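Local coordinates for protein FucU (Bifidobacterium longum subsp. infantis, PDB 3MVK), which probably interconverts sugar anomers and ring forms, as an L-fucose mutarotase and D-ribose pyranase of the RbsD/FucU family, at residues P11-V16 / A122-A127; M76-G81 / A132-L137. All coordinates share one frame; numbering follows the deposited sequence.

Contact 1: residues P11-V16 / A122-A127; sequences PELLKV and AYCVIA
V16 and L13, one turn apart on the helix that begins at P11, meet C124, Y123 and I126 on the segment leading into and along strand 124-128. V16 gives up the most surface, and its CG1 does all the touching. That methyl lies anti to the backbone N (chi1 162°), which directs it at the strand, where it comes 3.6 Å from C124 CB and 3.9 Å from C124 SG. The same methyl sits at the edge of the Y123 ring, near its plane, with V16 CG1 to Y123 CD2 at 4.0 Å and CE2 equally near. The methyl thus fits into the corner formed by the C124 side chain and the ring edge of Y123, rather than lying against the ring face.

L13 starts from a CB that does not face the strand, and its branched end makes the approach. Its CD1 stands 4.1 Å from C124 SG and also 4.1 Å from I126 CD1, while the two side chains, leucine and isoleucine, cross at about a right angle. V16 CG1 and L13 CD1 both reach C124 SG from the helix side. M47 of strand 43-47 adjoins both L13 and I126. Y123 OH hydrogen-bonds E19 OE2, and the other carboxylate oxygen of E19, OE1, forms a salt bridge with K15 NZ.

Helix 11-16 and strand 124-127 run roughly antiparallel, at 147°, with axes 10.7 Å apart. Every contact within 4.5 Å is between side chains, and no hydrogen bond spans the two segments. With methyls, a sulfur and a ring edge meeting, the contact is held by van der Waals packing and the burial of apolar surface, while E19, outside both segments, satisfies the polar ends of Y123 and K15.

Contact 2: residues M76-G81 / A132-L137; sequences MEKVPG and AQYANL
Y134 reaches across to the chain leaving strand 73-76 and lays its ring against the backbone of K78. K78 CA stands over one face, 3.8 Å from the ring centroid and 25° off the ring normal, a CH-pi contact displaced toward the rim. The lysine side chain crosses the tyrosine at about a right angle, and K78 CG comes 3.7 Å from Y134 CD2. At the ring's far end, V79 N donates a nearly straight hydrogen bond to Y134 OH (3.1 Å, 168° at the hydrogen). D82 is a second partner of that hydroxyl, so two polar contacts help fix the phenol end.

Selenomethionine M76 completes the tight part. Its SE lies 3.8 Å from Y134 CD1 in an oblique Met-aromatic contact. The chain bends at chi3 (-85°), placing CE 3.8 Å from N136 OD1. A water accepts from M76 N and donates to N136 O at 2.7 Å, with a weak bond to Y134 O, bridging the two backbones. M76 O is buried here with no polar partner in the model.

The packing gives way toward P80 and G81, which are exposed and do not touch 132-137. K78 and V79 are partly exposed; the lysine's end leads away to V84 O. Y68 of a neighbouring subunit packs on V79 and Y134, bringing the subunit interface to this edge.

On the other segment, N136 OD1, Y134 N and Q133 NE2 all hydrogen-bond a glycerol, probably from the crystallisation liquor. A polyol held by backbone and amide groups beside a neighbouring subunit is consistent with the sugar pocket of the RbsD/FucU fold, with the Y134 ring packed onto the loop after strand 73-76.

Contacts 1 and 2 lie on opposite sides of the chain's centre, their own centres 22 Å apart and their nearest atoms about 7 Å apart without touching. Their segments alternate along the sequence, and the mixed sheet connects them: strand 124-128 of contact 1 is separated by strand 25-29 from strand 137-140, which follows the loop of contact 2 and pairs with 73-76. Contact 1 seats a helix on this sheet, whereas contact 2 joins loops at strand ends. Contact 2 borders the glycerol, about 3 Å from the N136 side chain, and so marks the more likely pocket side; both contacts have neighbouring subunits close by.

Contact 1: residues P11-V16 / A122-A127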
loop_
_atom_site.group_PDB
_atom_site.type_symbol
_atom_site.label_atom_id
_atom_site.label_comp_id
_atom_site.label_asym_id
_atom_site.label_seq_id
_atom_site.Cartn_x
_atom_site.Cartn_y
_atom_site.Cartn_z
ATOM N N PRO G 11 4.678 20.458 -9.490
ATOM C CA PRO G 11 3.523 20.586 -8.588
ATOM C C PRO G 11 3.752 19.992 -7.187
ATOM O O PRO G 11 3.326 20.605 -6.220
ATOM C CB PRO G 11 2.413 19.834 -9.329
ATOM C CG PRO G 11 2.798 20.014 -10.815
ATOM C CD PRO G 11 4.300 19.894 -10.799
ATOM N N GLU G 12 4.427 18.849 -7.085
ATOM C CA GLU G 12 4.765 18.289 -5.778
ATOM C C GLU G 12 5.608 19.210 -4.906
ATOM O O GLU G 12 5.406 19.280 -3.692
ATOM C CB GLU G 12 5.479 16.958 -5.927
ATOM C CG GLU G 12 5.863 16.375 -4.566
ATOM C CD GLU G 12 6.479 15.009 -4.656
ATOM O OE1 GLU G 12 6.967 14.632 -5.755
ATOM O OE2 GLU G 12 6.483 14.326 -3.603
ATOM N N LEU G 13 6.572 19.901 -5.496
ATOM C CA LEU G 13 7.399 20.788 -4.684
ATOM C C LEU G 13 6.588 22.018 -4.240
ATOM O O LEU G 13 6.769 22.532 -3.134
ATOM C CB LEU G 13 8.676 21.192 -5.437
ATOM C CG LEU G 13 9.656 22.073 -4.668
ATOM C CD1 LEU G 13 10.082 21.414 -3.349
ATOM C CD2 LEU G 13 10.868 22.305 -5.578
ATOM N N LEU G 14 5.652 22.470 -5.073
ATOM C CA LEU G 14 4.840 23.623 -4.693
ATOM C C LEU G 14 4.027 23.233 -3.463
ATOM O O LEU G 14 3.963 24.002 -2.490
ATOM C CB LEU G 14 3.947 24.069 -5.853
ATOM C CG LEU G 14 3.034 25.263 -5.595
ATOM C CD1 LEU G 14 3.820 26.499 -5.128
ATOM C CD2 LEU G 14 2.242 25.553 -6.862
ATOM N N LYS G 15 3.463 22.026 -3.495
ATOM C CA LYS G 15 2.722 21.492 -2.344
ATOM C C LYS G 15 3.597 21.460 -1.084
ATOM O O LYS G 15 3.180 21.899 -0.003
ATOM C CB LYS G 15 2.183 20.096 -2.639
ATOM C CG LYS G 15 1.435 19.500 -1.456
ATOM C CD LYS G 15 0.713 18.205 -1.859
ATOM C CE LYS G 15 -0.160 17.651 -0.729
ATOM N NZ LYS G 15 0.614 17.009 0.376
ATOM N N VAL G 16 4.813 20.946 -1.245
ATOM C CA VAL G 16 5.772 20.861 -0.130
ATOM C C VAL G 16 6.049 22.253 0.450
ATOM O O VAL G 16 5.988 22.429 1.662
ATOM C CB VAL G 16 7.090 20.181 -0.582
ATOM C CG1 VAL G 16 8.229 20.471 0.403
ATOM C CG2 VAL G 16 6.878 18.684 -0.732
ATOM N N ALA G 122 15.355 16.920 7.638
ATOM C CA ALA G 122 14.668 17.839 6.744
ATOM C C ALA G 122 13.303 17.290 6.329
ATOM O O ALA G 122 13.116 16.077 6.240
ATOM C CB ALA G 122 15.508 18.117 5.507
ATOM N N TYR G 123 12.368 18.192 6.080
ATOM C CA TYR G 123 11.046 17.805 5.576
ATOM C C TYR G 123 11.147 17.344 4.119
ATOM O O TYR G 123 10.443 16.429 3.698
ATOM C CB TYR G 123 10.078 18.977 5.707
ATOM C CG TYR G 123 8.661 18.620 5.320
ATOM C CD1 TYR G 123 7.900 17.762 6.115
ATOM C CD2 TYR G 123 8.097 19.122 4.148
ATOM C CE1 TYR G 123 6.588 17.431 5.752
ATOM C CE2 TYR G 123 6.777 18.807 3.770
ATOM C CZ TYR G 123 6.044 17.955 4.582
ATOM O OH TYR G 123 4.758 17.602 4.246
ATOM N N CYS G 124 12.032 17.992 3.355
ATOM C CA CYS G 124 12.160 17.709 1.946
ATOM C C CYS G 124 13.626 17.859 1.530
ATOM O O CYS G 124 14.299 18.776 1.978
ATOM C CB CYS G 124 11.307 18.707 1.177
ATOM S SG CYS G 124 11.504 18.714 -0.631
ATOM N N VAL G 125 14.096 16.944 0.687
ATOM C CA VAL G 125 15.443 17.047 0.075
ATOM C C VAL G 125 15.211 17.189 -1.425
ATOM O O VAL G 125 14.518 16.379 -2.044
ATOM C CB VAL G 125 16.294 15.782 0.365
ATOM C CG1 VAL G 125 17.665 15.874 -0.321
ATOM C CG2 VAL G 125 16.461 15.584 1.866
ATOM N N ILE G 126 15.748 18.255 -1.994
ATOM C CA ILE G 126 15.660 18.506 -3.429
ATOM C C ILE G 126 16.963 18.052 -4.064
ATOM O O ILE G 126 18.013 18.625 -3.779
ATOM C CB ILE G 126 15.472 19.999 -3.687
ATOM C CG1 ILE G 126 14.164 20.485 -3.058
ATOM C CG2 ILE G 126 15.500 20.313 -5.197
ATOM C CD1 ILE G 126 14.095 22.015 -2.968
ATOM N N ALA G 127 16.884 17.043 -4.932
ATOM C CA ALA G 127 18.098 16.453 -5.529
ATOM C C ALA G 127 18.442 17.222 -6.800
ATOM O O ALA G 127 17.883 16.937 -7.870
ATOM C CB ALA G 127 17.876 14.975 -5.831
#

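Contact 2: residues M76-G81 / A132-L137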
loop_
_atom_site.group_PDB
_atom_site.type_symbol
_atom_site.label_atom_id
_atom_site.label_comp_id
_atom_site.label_asym_id
_atom_site.label_seq_id
_atom_site.Cartn_x
_atom_site.Cartn_y
_atom_site.Cartn_z
HETATM N N MSE G 76 27.647 23.106 3.980
HETATM C CA MSE G 76 28.546 22.051 4.427
HETATM C C MSE G 76 29.987 22.576 4.408
HETATM O O MSE G 76 30.453 23.079 3.391
HETATM C CB MSE G 76 28.439 20.845 3.494
HETATM C CG MSE G 76 29.282 19.654 3.924
HETATM SE SE MSE G 76 29.287 18.216 2.649
HETATM C CE MSE G 76 27.633 17.304 3.228
ATOM N N GLU G 77 30.694 22.441 5.526
ATOM C CA GLU G 77 32.111 22.801 5.584
ATOM C C GLU G 77 32.959 21.832 4.784
ATOM O O GLU G 77 32.691 20.638 4.764
ATOM C CB GLU G 77 32.580 22.794 7.044
ATOM C CG GLU G 77 31.936 23.901 7.852
ATOM C CD GLU G 77 32.146 23.785 9.348
ATOM O OE1 GLU G 77 32.904 22.907 9.796
ATOM O OE2 GLU G 77 31.529 24.586 10.088
ATOM N N LYS G 78 34.008 22.343 4.140
ATOM C CA LYS G 78 34.908 21.468 3.396
ATOM C C LYS G 78 35.646 20.533 4.333
ATOM O O LYS G 78 36.015 20.921 5.448
ATOM C CB LYS G 78 35.872 22.287 2.539
ATOM C CG LYS G 78 35.123 23.205 1.593
ATOM C CD LYS G 78 36.015 23.778 0.486
ATOM C CE LYS G 78 37.212 24.538 1.053
ATOM N NZ LYS G 78 37.812 25.370 -0.044
ATOM N N VAL G 79 35.843 19.305 3.880
ATOM C CA VAL G 79 36.627 18.317 4.632
ATOM C C VAL G 79 38.035 18.906 4.821
ATOM O O VAL G 79 38.603 19.423 3.874
ATOM C CB VAL G 79 36.664 16.984 3.898
ATOM C CG1 VAL G 79 37.618 16.002 4.590
ATOM C CG2 VAL G 79 35.237 16.403 3.854
ATOM N N PRO G 80 38.562 18.881 6.057
ATOM C CA PRO G 80 39.901 19.463 6.247
ATOM C C PRO G 80 40.896 18.896 5.239
ATOM O O PRO G 80 40.931 17.685 5.029
ATOM C CB PRO G 80 40.256 19.048 7.673
ATOM C CG PRO G 80 38.927 18.986 8.372
ATOM C CD PRO G 80 37.964 18.439 7.333
ATOM N N GLY G 81 41.647 19.778 4.572
ATOM C CA GLY G 81 42.594 19.351 3.538
ATOM C C GLY G 81 42.072 19.395 2.111
ATOM O O GLY G 81 42.854 19.361 1.164
ATOM N N ALA G 132 29.034 21.509 -8.833
ATOM C CA ALA G 132 30.004 21.983 -7.832
ATOM C C ALA G 132 29.931 21.181 -6.525
ATOM O O ALA G 132 28.835 20.802 -6.074
ATOM C CB ALA G 132 29.808 23.456 -7.564
ATOM N N GLN G 133 31.095 20.899 -5.934
ATOM C CA GLN G 133 31.124 20.330 -4.590
ATOM C C GLN G 133 30.815 21.367 -3.506
ATOM O O GLN G 133 30.980 22.593 -3.692
ATOM C CB GLN G 133 32.464 19.667 -4.277
ATOM C CG GLN G 133 32.631 18.257 -4.838
ATOM C CD GLN G 133 33.977 17.697 -4.444
ATOM O OE1 GLN G 133 35.008 18.109 -4.983
ATOM N NE2 GLN G 133 33.984 16.785 -3.473
ATOM N N TYR G 134 30.385 20.840 -2.363
ATOM C CA TYR G 134 29.934 21.636 -1.217
ATOM C C TYR G 134 28.893 22.688 -1.588
ATOM O O TYR G 134 28.905 23.787 -1.045
ATOM C CB TYR G 134 31.132 22.257 -0.476
ATOM C CG TYR G 134 32.158 21.213 -0.086
ATOM C CD1 TYR G 134 31.959 20.397 1.042
ATOM C CD2 TYR G 134 33.325 21.034 -0.834
ATOM C CE1 TYR G 134 32.892 19.430 1.411
ATOM C CE2 TYR G 134 34.282 20.072 -0.462
ATOM C CZ TYR G 134 34.066 19.288 0.663
ATOM O OH TYR G 134 34.997 18.346 1.023
ATOM N N ALA G 135 27.990 22.332 -2.506
ATOM C CA ALA G 135 26.903 23.240 -2.930
ATOM C C ALA G 135 25.574 22.893 -2.252
ATOM O O ALA G 135 24.513 23.408 -2.631
ATOM C CB ALA G 135 26.764 23.219 -4.444
ATOM N N ASN G 136 25.634 22.036 -1.241
ATOM C CA ASN G 136 24.438 21.717 -0.437
ATOM C C ASN G 136 24.006 22.901 0.370
ATOM O O ASN G 136 24.854 23.646 0.859
ATOM C CB ASN G 136 24.742 20.568 0.512
ATOM C CG ASN G 136 25.358 19.409 -0.204
ATOM O OD1 ASN G 136 26.500 19.005 0.075
ATOM N ND2 ASN G 136 24.635 18.872 -1.126
ATOM N N LEU G 137 22.704 23.094 0.521
ATOM C CA LEU G 137 22.227 24.213 1.319
ATOM C C LEU G 137 20.954 23.833 2.038
ATOM O O LEU G 137 19.975 23.443 1.394
ATOM C CB LEU G 137 22.014 25.449 0.431
ATOM C CG LEU G 137 21.758 26.806 1.097
ATOM C CD1 LEU G 137 22.999 27.338 1.814
ATOM C CD2 LEU G 137 21.270 27.816 0.061
HETATM O O HOH W 1 27.417 23.033 1.141
#